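Local coordinates for protein Isomerase/lactonizing enzyme (Agrobacterium fabrum str. C58, PDB 2NQL) that is of unknown specific function but belongs to the enolase superfamily, pairing a capping domain with a metal-binding barrel, at residues Val120-Trp131 / Met290-Phe298; Ile142-Phe153 / Ser327-Ser335. All coordinates share one frame; numbering follows the deposited sequence.

Contact 1 (Val120-Trp131 / Met290-Phe298)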
loop_
_atom_site.group_PDB
_atom_site.type_symbol
_atom_site.label_atom_id
_atom_site.label_comp_id
_atom_site.label_asym_id
_atom_site.label_seq_id
_atom_site.Cartn_x
_atom_site.Cartn_y
_atom_site.Cartn_z
ATOM N N VAL A 120 -1.574 -4.120 -5.205
ATOM C CA VAL A 120 -1.711 -5.570 -5.115
ATOM C C VAL A 120 -3.148 -6.043 -5.324
ATOM O O VAL A 120 -3.354 -7.118 -5.879
ATOM C CB VAL A 120 -0.942 -6.227 -3.926
ATOM C CG1 VAL A 120 -1.086 -7.798 -3.930
ATOM C CG2 VAL A 120 0.567 -5.887 -4.040
ATOM N N ASP A 121 -4.143 -5.221 -4.964
ATOM C CA ASP A 121 -5.542 -5.559 -5.312
ATOM C C ASP A 121 -5.619 -5.771 -6.830
ATOM O O ASP A 121 -6.178 -6.771 -7.313
ATOM C CB ASP A 121 -6.512 -4.416 -4.959
ATOM C CG ASP A 121 -6.932 -4.389 -3.499
ATOM O OD1 ASP A 121 -6.562 -5.271 -2.700
ATOM O OD2 ASP A 121 -7.628 -3.394 -3.159
ATOM N N ALA A 122 -5.053 -4.822 -7.577
ATOM C CA ALA A 122 -5.077 -4.880 -9.035
ATOM C C ALA A 122 -4.369 -6.120 -9.560
ATOM O O ALA A 122 -4.892 -6.803 -10.453
ATOM C CB ALA A 122 -4.478 -3.603 -9.657
ATOM N N LEU A 123 -3.190 -6.397 -9.006
ATOM C CA LEU A 123 -2.413 -7.568 -9.394
ATOM C C LEU A 123 -3.170 -8.849 -9.094
ATOM O O LEU A 123 -3.094 -9.794 -9.863
ATOM C CB LEU A 123 -1.056 -7.588 -8.730
ATOM C CG LEU A 123 -0.091 -6.403 -8.975
ATOM C CD1 LEU A 123 1.293 -6.703 -8.336
ATOM C CD2 LEU A 123 0.029 -6.068 -10.472
ATOM N N ALA A 124 -3.911 -8.853 -7.988
ATOM C CA ALA A 124 -4.703 -10.017 -7.580
ATOM C C ALA A 124 -5.731 -10.375 -8.653
ATOM O O ALA A 124 -5.845 -11.560 -9.062
ATOM C CB ALA A 124 -5.387 -9.736 -6.213
ATOM N N ALA A 125 -6.466 -9.372 -9.133
ATOM C CA ALA A 125 -7.447 -9.612 -10.181
ATOM C C ALA A 125 -6.826 -10.159 -11.478
ATOM O O ALA A 125 -7.347 -11.107 -12.083
ATOM C CB ALA A 125 -8.303 -8.374 -10.433
ATOM N N LEU A 126 -5.697 -9.586 -11.891
ATOM C CA LEU A 126 -5.007 -10.051 -13.087
ATOM C C LEU A 126 -4.454 -11.461 -12.926
ATOM O O LEU A 126 -4.462 -12.229 -13.875
ATOM C CB LEU A 126 -3.853 -9.081 -13.429
ATOM C CG LEU A 126 -4.353 -7.679 -13.792
ATOM C CD1 LEU A 126 -3.157 -6.661 -13.890
ATOM C CD2 LEU A 126 -5.246 -7.600 -15.079
ATOM N N ASP A 127 -3.972 -11.756 -11.723
ATOM C CA ASP A 127 -3.349 -13.050 -11.419
ATOM C C ASP A 127 -4.418 -14.161 -11.447
ATOM O O ASP A 127 -4.204 -15.237 -12.022
ATOM C CB ASP A 127 -2.648 -12.995 -10.064
ATOM C CG ASP A 127 -1.898 -14.283 -9.730
ATOM O OD1 ASP A 127 -0.760 -14.475 -10.222
ATOM O OD2 ASP A 127 -2.441 -15.100 -8.953
ATOM N N ILE A 128 -5.577 -13.880 -10.859
ATOM C CA ILE A 128 -6.681 -14.857 -10.879
ATOM C C ILE A 128 -7.128 -15.139 -12.341
ATOM O O ILE A 128 -7.257 -16.297 -12.743
ATOM C CB ILE A 128 -7.874 -14.365 -9.995
ATOM C CG1 ILE A 128 -7.435 -14.308 -8.521
ATOM C CG2 ILE A 128 -9.119 -15.306 -10.225
ATOM C CD1 ILE A 128 -8.373 -13.505 -7.597
ATOM N N ALA A 129 -7.304 -14.085 -13.148
ATOM C CA ALA A 129 -7.707 -14.256 -14.543
ATOM C C ALA A 129 -6.675 -15.051 -15.356
ATOM O O ALA A 129 -7.041 -15.899 -16.167
ATOM C CB ALA A 129 -7.995 -12.940 -15.179
ATOM N N LEU A 130 -5.391 -14.766 -15.144
ATOM C CA LEU A 130 -4.332 -15.496 -15.840
ATOM C C LEU A 130 -4.253 -16.977 -15.425
ATOM O O LEU A 130 -4.085 -17.843 -16.297
ATOM C CB LEU A 130 -2.960 -14.809 -15.642
ATOM C CG LEU A 130 -1.913 -15.090 -16.727
ATOM C CD1 LEU A 130 -2.334 -14.622 -18.121
ATOM C CD2 LEU A 130 -0.615 -14.416 -16.341
ATOM N N TRP A 131 -4.386 -17.275 -14.132
ATOM C CA TRP A 131 -4.476 -18.689 -13.707
ATOM C C TRP A 131 -5.721 -19.407 -14.246
ATOM O O TRP A 131 -5.655 -20.612 -14.559
ATOM C CB TRP A 131 -4.433 -18.844 -12.189
ATOM C CG TRP A 131 -3.063 -18.787 -11.578
ATOM C CD1 TRP A 131 -2.492 -17.726 -10.882
ATOM C CD2 TRP A 131 -2.076 -19.819 -11.609
ATOM N NE1 TRP A 131 -1.219 -18.075 -10.451
ATOM C CE2 TRP A 131 -0.934 -19.340 -10.899
ATOM C CE3 TRP A 131 -2.042 -21.117 -12.161
ATOM C CZ2 TRP A 131 0.228 -20.118 -10.735
ATOM C CZ3 TRP A 131 -0.882 -21.886 -11.988
ATOM C CH2 TRP A 131 0.235 -21.374 -11.299
ATOM N N MET A 290 -8.185 -13.765 -0.541
ATOM C CA MET A 290 -7.791 -13.949 -1.936
ATOM C C MET A 290 -8.039 -12.681 -2.778
ATOM O O MET A 290 -7.258 -12.380 -3.690
ATOM C CB MET A 290 -8.583 -15.112 -2.541
ATOM C CG MET A 290 -8.375 -15.311 -4.025
ATOM S SD MET A 290 -6.654 -15.610 -4.531
ATOM C CE MET A 290 -6.382 -17.254 -3.888
ATOM N N GLY A 291 -9.114 -11.940 -2.482
ATOM C CA GLY A 291 -9.446 -10.741 -3.257
ATOM C C GLY A 291 -8.404 -9.625 -3.155
ATOM O O GLY A 291 -8.298 -8.789 -4.056
ATOM N N HIS A 292 -7.646 -9.629 -2.061
ATOM C CA HIS A 292 -6.533 -8.690 -1.849
ATOM C C HIS A 292 -5.213 -9.233 -2.430
ATOM O O HIS A 292 -4.280 -8.456 -2.644
ATOM C CB HIS A 292 -6.287 -8.408 -0.339
ATOM C CG HIS A 292 -7.251 -7.442 0.273
ATOM N ND1 HIS A 292 -7.683 -6.299 -0.372
ATOM C CD2 HIS A 292 -7.841 -7.436 1.492
ATOM C CE1 HIS A 292 -8.504 -5.635 0.426
ATOM N NE2 HIS A 292 -8.623 -6.308 1.557
ATOM N N LYS A 293 -5.135 -10.549 -2.671
ATOM C CA LYS A 293 -3.832 -11.242 -2.770
ATOM C C LYS A 293 -3.547 -11.870 -4.126
ATOM O O LYS A 293 -2.462 -11.676 -4.677
ATOM C CB LYS A 293 -3.635 -12.277 -1.637
ATOM C CG LYS A 293 -3.624 -11.662 -0.258
ATOM C CD LYS A 293 -3.396 -12.723 0.810
ATOM C CE LYS A 293 -3.288 -12.104 2.184
ATOM N NZ LYS A 293 -4.564 -11.444 2.635
ATOM N N GLY A 294 -4.506 -12.625 -4.663
ATOM C CA GLY A 294 -4.315 -13.356 -5.917
ATOM C C GLY A 294 -3.714 -14.713 -5.580
ATOM O O GLY A 294 -3.244 -14.920 -4.461
ATOM N N ILE A 295 -3.755 -15.628 -6.544
ATOM C CA ILE A 295 -3.373 -17.024 -6.315
ATOM C C ILE A 295 -1.874 -17.169 -6.025
ATOM O O ILE A 295 -1.480 -17.856 -5.082
ATOM C CB ILE A 295 -3.810 -17.920 -7.500
ATOM C CG1 ILE A 295 -5.340 -18.099 -7.475
ATOM C CG2 ILE A 295 -3.097 -19.329 -7.451
ATOM C CD1 ILE A 295 -5.929 -18.486 -8.796
ATOM N N THR A 296 -1.045 -16.529 -6.838
ATOM C CA THR A 296 0.422 -16.558 -6.599
ATOM C C THR A 296 0.797 -16.185 -5.151
ATOM O O THR A 296 1.535 -16.927 -4.492
ATOM C CB THR A 296 1.152 -15.664 -7.604
ATOM O OG1 THR A 296 0.885 -16.128 -8.929
ATOM C CG2 THR A 296 2.679 -15.616 -7.332
ATOM N N ASN A 297 0.261 -15.065 -4.645
ATOM C CA ASN A 297 0.497 -14.648 -3.256
ATOM C C ASN A 297 -0.041 -15.585 -2.204
ATOM O O ASN A 297 0.594 -15.819 -1.183
ATOM C CB ASN A 297 -0.047 -13.225 -3.006
ATOM C CG ASN A 297 0.922 -12.145 -3.488
ATOM O OD1 ASN A 297 2.135 -12.266 -3.301
ATOM N ND2 ASN A 297 0.386 -11.079 -4.082
ATOM N N PHE A 298 -1.238 -16.103 -2.463
ATOM C CA PHE A 298 -1.934 -16.976 -1.528
ATOM C C PHE A 298 -1.106 -18.265 -1.377
ATOM O O PHE A 298 -0.870 -18.703 -0.251
ATOM C CB PHE A 298 -3.299 -17.262 -2.134
ATOM C CG PHE A 298 -4.373 -17.632 -1.166
ATOM C CD1 PHE A 298 -5.299 -16.671 -0.728
ATOM C CD2 PHE A 298 -4.548 -18.971 -0.796
ATOM C CE1 PHE A 298 -6.356 -17.035 0.101
ATOM C CE2 PHE A 298 -5.593 -19.347 0.051
ATOM C CZ PHE A 298 -6.496 -18.383 0.494
#

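Contact 2 (Ile142-Phe153 / Ser327-Ser335). With SO4 (sulfate ion), chain F.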
loop_
_atom_site.group_PDB
_atom_site.type_symbol
_atom_site.label_atom_id
_atom_site.label_comp_id
_atom_site.label_asym_id
_atom_site.label_seq_id
_atom_site.Cartn_x
_atom_site.Cartn_y
_atom_site.Cartn_z
ATOM N N ILE A 142 -7.578 -25.114 -11.659
ATOM C CA ILE A 142 -6.412 -24.447 -11.053
ATOM C C ILE A 142 -5.750 -25.338 -9.984
ATOM O O ILE A 142 -4.528 -25.483 -9.954
ATOM C CB ILE A 142 -6.788 -23.055 -10.490
ATOM C CG1 ILE A 142 -7.001 -22.076 -11.658
ATOM C CG2 ILE A 142 -5.736 -22.569 -9.447
ATOM C CD1 ILE A 142 -7.668 -20.779 -11.227
ATOM N N ARG A 143 -6.545 -25.991 -9.144
ATOM C CA ARG A 143 -5.946 -26.806 -8.108
ATOM C C ARG A 143 -5.103 -27.951 -8.665
ATOM O O ARG A 143 -4.046 -28.265 -8.101
ATOM C CB ARG A 143 -6.957 -27.271 -7.058
ATOM C CG ARG A 143 -8.034 -28.274 -7.530
ATOM C CD ARG A 143 -9.105 -28.359 -6.440
ATOM N NE ARG A 143 -10.282 -29.168 -6.776
ATOM C CZ ARG A 143 -11.270 -28.790 -7.578
ATOM N NH1 ARG A 143 -11.233 -27.612 -8.208
ATOM N NH2 ARG A 143 -12.293 -29.610 -7.778
ATOM N N ASP A 144 -5.569 -28.542 -9.767
ATOM C CA ASP A 144 -4.823 -29.593 -10.459
ATOM C C ASP A 144 -3.527 -29.051 -11.021
ATOM O O ASP A 144 -2.458 -29.618 -10.799
ATOM C CB ASP A 144 -5.663 -30.224 -11.559
ATOM C CG ASP A 144 -6.277 -31.560 -11.132
ATOM O OD1 ASP A 144 -5.857 -32.128 -10.096
ATOM O OD2 ASP A 144 -7.178 -32.046 -11.844
ATOM N N LEU A 145 -3.626 -27.915 -11.699
ATOM C CA LEU A 145 -2.462 -27.212 -12.228
ATOM C C LEU A 145 -1.422 -26.849 -11.175
ATOM O O LEU A 145 -0.222 -26.861 -11.448
ATOM C CB LEU A 145 -2.929 -25.969 -12.982
ATOM C CG LEU A 145 -2.039 -25.350 -14.047
ATOM C CD1 LEU A 145 -1.725 -26.328 -15.162
ATOM C CD2 LEU A 145 -2.762 -24.147 -14.587
ATOM N N LEU A 146 -1.886 -26.562 -9.962
ATOM C CA LEU A 146 -1.043 -26.263 -8.812
ATOM C C LEU A 146 -0.490 -27.515 -8.107
ATOM O O LEU A 146 0.104 -27.409 -7.030
ATOM C CB LEU A 146 -1.837 -25.402 -7.811
ATOM C CG LEU A 146 -2.098 -23.932 -8.148
ATOM C CD1 LEU A 146 -2.951 -23.312 -7.068
ATOM C CD2 LEU A 146 -0.782 -23.169 -8.283
ATOM N N GLY A 147 -0.712 -28.689 -8.695
ATOM C CA GLY A 147 -0.168 -29.945 -8.147
ATOM C C GLY A 147 -1.191 -30.871 -7.501
ATOM O O GLY A 147 -0.828 -31.942 -6.985
ATOM N N GLY A 148 -2.467 -30.474 -7.528
ATOM C CA GLY A 148 -3.537 -31.259 -6.906
ATOM C C GLY A 148 -4.076 -30.605 -5.651
ATOM O O GLY A 148 -3.328 -30.061 -4.849
ATOM N N GLY A 149 -5.393 -30.626 -5.500
ATOM C CA GLY A 149 -5.984 -30.266 -4.233
ATOM C C GLY A 149 -7.203 -31.100 -3.937
ATOM O O GLY A 149 -7.720 -31.805 -4.814
ATOM N N VAL A 150 -7.673 -30.992 -2.703
ATOM C CA VAL A 150 -8.911 -31.654 -2.272
ATOM C C VAL A 150 -10.129 -30.996 -2.961
ATOM O O VAL A 150 -10.022 -29.907 -3.558
ATOM C CB VAL A 150 -9.043 -31.640 -0.721
ATOM C CG1 VAL A 150 -7.860 -32.334 -0.080
ATOM C CG2 VAL A 150 -9.159 -30.185 -0.164
ATOM N N ASP A 151 -11.279 -31.654 -2.904
ATOM C CA ASP A 151 -12.474 -31.103 -3.550
ATOM C C ASP A 151 -13.491 -30.587 -2.553
ATOM O O ASP A 151 -14.561 -30.115 -2.952
ATOM C CB ASP A 151 -13.132 -32.140 -4.456
ATOM C CG ASP A 151 -12.201 -32.653 -5.519
ATOM O OD1 ASP A 151 -11.491 -31.836 -6.140
ATOM O OD2 ASP A 151 -12.165 -33.881 -5.722
ATOM N N SER A 152 -13.166 -30.695 -1.262
ATOM C CA SER A 152 -14.019 -30.165 -0.210
ATOM C C SER A 152 -13.167 -29.898 1.011
ATOM O O SER A 152 -12.108 -30.513 1.181
ATOM C CB SER A 152 -15.201 -31.128 0.120
ATOM O OG SER A 152 -14.739 -32.346 0.688
ATOM N N PHE A 153 -13.616 -28.974 1.859
ATOM C CA PHE A 153 -12.986 -28.750 3.163
ATOM C C PHE A 153 -13.942 -28.014 4.088
ATOM O O PHE A 153 -14.976 -27.515 3.618
ATOM C CB PHE A 153 -11.624 -28.006 3.033
ATOM C CG PHE A 153 -11.640 -26.824 2.091
ATOM C CD1 PHE A 153 -12.325 -25.648 2.413
ATOM C CD2 PHE A 153 -10.922 -26.878 0.893
ATOM C CE1 PHE A 153 -12.311 -24.555 1.551
ATOM C CE2 PHE A 153 -10.887 -25.784 0.036
ATOM C CZ PHE A 153 -11.591 -24.620 0.361
ATOM N N SER A 327 -10.003 -18.479 -4.128
ATOM C CA SER A 327 -9.609 -18.828 -2.763
ATOM C C SER A 327 -9.765 -20.340 -2.529
ATOM O O SER A 327 -8.866 -20.962 -1.972
ATOM C CB SER A 327 -10.416 -18.054 -1.702
ATOM O OG SER A 327 -9.849 -18.258 -0.405
ATOM N N LEU A 328 -10.903 -20.902 -2.933
ATOM C CA LEU A 328 -11.140 -22.340 -2.745
ATOM C C LEU A 328 -10.101 -23.174 -3.505
ATOM O O LEU A 328 -9.510 -24.082 -2.918
ATOM C CB LEU A 328 -12.571 -22.735 -3.166
ATOM C CG LEU A 328 -13.750 -22.001 -2.527
ATOM C CD1 LEU A 328 -15.033 -22.716 -2.909
ATOM C CD2 LEU A 328 -13.619 -21.886 -1.005
ATOM N N GLN A 329 -9.883 -22.856 -4.782
ATOM C CA GLN A 329 -8.867 -23.536 -5.614
ATOM C C GLN A 329 -7.493 -23.555 -4.950
ATOM O O GLN A 329 -6.888 -24.623 -4.770
ATOM C CB GLN A 329 -8.731 -22.876 -6.993
ATOM C CG GLN A 329 -9.951 -22.956 -7.922
ATOM C CD GLN A 329 -10.187 -24.358 -8.510
ATOM O OE1 GLN A 329 -9.386 -25.274 -8.312
ATOM N NE2 GLN A 329 -11.283 -24.513 -9.249
ATOM N N ALA A 330 -7.005 -22.373 -4.575
ATOM C CA ALA A 330 -5.688 -22.269 -3.945
ATOM C C ALA A 330 -5.671 -22.928 -2.569
ATOM O O ALA A 330 -4.736 -23.652 -2.251
ATOM C CB ALA A 330 -5.270 -20.823 -3.839
ATOM N N SER A 331 -6.710 -22.676 -1.762
ATOM C CA SER A 331 -6.794 -23.249 -0.403
ATOM C C SER A 331 -6.692 -24.775 -0.406
ATOM O O SER A 331 -6.101 -25.374 0.506
ATOM C CB SER A 331 -8.116 -22.871 0.276
ATOM O OG SER A 331 -8.184 -21.479 0.517
ATOM N N SER A 332 -7.279 -25.385 -1.429
ATOM C CA SER A 332 -7.380 -26.853 -1.516
ATOM C C SER A 332 -6.037 -27.570 -1.626
ATOM O O SER A 332 -5.954 -28.745 -1.318
ATOM C CB SER A 332 -8.277 -27.249 -2.680
ATOM O OG SER A 332 -7.583 -27.120 -3.907
ATOM N N THR A 333 -5.001 -26.844 -2.055
ATOM C CA THR A 333 -3.655 -27.381 -2.280
ATOM C C THR A 333 -2.763 -27.277 -1.048
ATOM O O THR A 333 -1.617 -27.745 -1.074
ATOM C CB THR A 333 -2.934 -26.602 -3.433
ATOM O OG1 THR A 333 -2.573 -25.281 -2.963
ATOM C CG2 THR A 333 -3.827 -26.516 -4.668
ATOM N N LEU A 334 -3.273 -26.660 0.016
ATOM C CA LEU A 334 -2.453 -26.246 1.155
ATOM C C LEU A 334 -2.491 -27.259 2.281
ATOM O O LEU A 334 -3.552 -27.563 2.821
ATOM C CB LEU A 334 -2.862 -24.858 1.672
ATOM C CG LEU A 334 -2.854 -23.685 0.667
ATOM C CD1 LEU A 334 -3.295 -22.354 1.330
ATOM C CD2 LEU A 334 -1.484 -23.527 0.023
ATOM N N SER A 335 -1.312 -27.771 2.637
ATOM C CA SER A 335 -1.160 -28.759 3.716
ATOM C C SER A 335 -1.617 -28.250 5.086
ATOM O O SER A 335 -2.115 -29.027 5.908
ATOM C CB SER A 335 0.289 -29.245 3.771
ATOM O OG SER A 335 1.147 -28.183 4.163
HETATM S S SO4 F . -15.189 -34.706 -1.657
HETATM O O1 SO4 F . -13.884 -34.237 -1.181
HETATM O O2 SO4 F . -16.257 -34.304 -0.738
HETATM O O3 SO4 F . -15.437 -34.077 -2.947
HETATM O O4 SO4 F . -15.203 -36.167 -1.804
#

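Contact 1 (Val120-Trp131 / Met290-Phe298)
The indole of Trp131 takes Ile295 CG2 over one face, 3.9 Å from the centroid of its five-membered ring in a CH-pi contact, while Thr296 OG1 sits at the edge in the ring plane. Some three turns earlier in helix 117-138 the His292 ring meets Asp121 edge-on, carboxylate and imidazole nearly coplanar. This is the interface between the N-terminal capping domain and the barrel of the mandelate racemase/muconate lactonizing enzyme fold: helix 117-138 lies against the start of helix 295-308 and the turn before it. Gly294, with positive phi, is the N-cap residue, and its CA comes to 3.8 Å from Ala124 CA, an approach that leaves no room for a side chain. One turn on, Asp127 turns to the N-terminus of helix 295-308, its CG anti to the backbone N (chi1 -176°). OD2 takes a nearly straight bond from Thr296 N (2.9 Å, 169°) and a weak one from Ile295 N; OD1 accepts from Thr296 OG1 at 2.7 Å. That hydroxyl, also hydrogen-bonded to Ser99 OG, accepts from Trp131 NE1 at 3.2 Å, which fixes the indole's rotation. The helix end would probably favour the charged form of the buried Asp127. Ile128 CD1 packs on Met290 CG at 4.0 Å. Asp121 OD2 is bonded to Tyr114 OH of the second subunit, and the His292 ring stacks on Tyr70. His292 ND1 donates to the syn side of Asp121 OD1 at 2.8 Å, 22° out of the carboxylate plane.

Contact 2 (Ile142-Phe153 / Ser327-Ser335)
Arg143 lies crosswise over Gln329 at the tight end of this contact, where Gln329 OE1 is gripped from opposite faces of its amide plane: by Arg143 N at 3.0 Å and by Arg143 NH1, also at 3.0 Å. A bend at chi2 (-73°) folds the glutamine back to put OE1 between these donors, and its NE2 is bonded to Leu373 O. The guanidinium, its plane 40° from the amide, holds Asp151 OD1 side-on through NE and NH2 (2.9 Å from NH2 to OD1), both in its own plane, so a salt bridge within 142-153 braces the arm that reaches across. Ser332 OG, bonded to Gln329 O, lies against the aliphatic part of the arginine, 3.2 Å from Arg143 CD. Gly149 CA comes within 3.3 Å of Ser332 O, and Val150 N donates to that same oxygen at 3.1 Å. Phe153 points the rim of its ring at Leu328, CZ to CD2 3.7 Å. The solvent side is looser: Leu146 CB only brushes Thr333 CG2 at 3.9 Å, and at a separate point Val150 leaves its side chain at the surface. Farther out Ser152 OG lies within hydrogen-bonding distance of two oxygens of a sulfate that probably came from the crystallisation medium. Short helix 142-145 ends in a Schellman motif with Gly147 as C-prime residue, leading into strand 152-158: the arrangement is the passage from capping domain to barrel in the enolase-superfamily fold, packed on helix 322-331.

Contacts 1 and 2 have centres 15 Å apart and touch directly. Along the chain their segments alternate: 120-131, 142-153, 290-298, 327-335. Helix 117-138 is followed by helix 142-145, so the first partners are neighbours in sequence, and Trp131 O packs on Ile142 CG1. The second partners lie on the short helix 290-293, helix 295-308 and helix 322-331 of the C-terminal part, where the Phe298 ring rests against Ser327 and Ser331. Together they join consecutive helices of the N-terminal part, and the passage into strand 152-158, to helical segments late in the barrel. Contact 1 also reaches the second subunit; contact 2 touches no other protein chain.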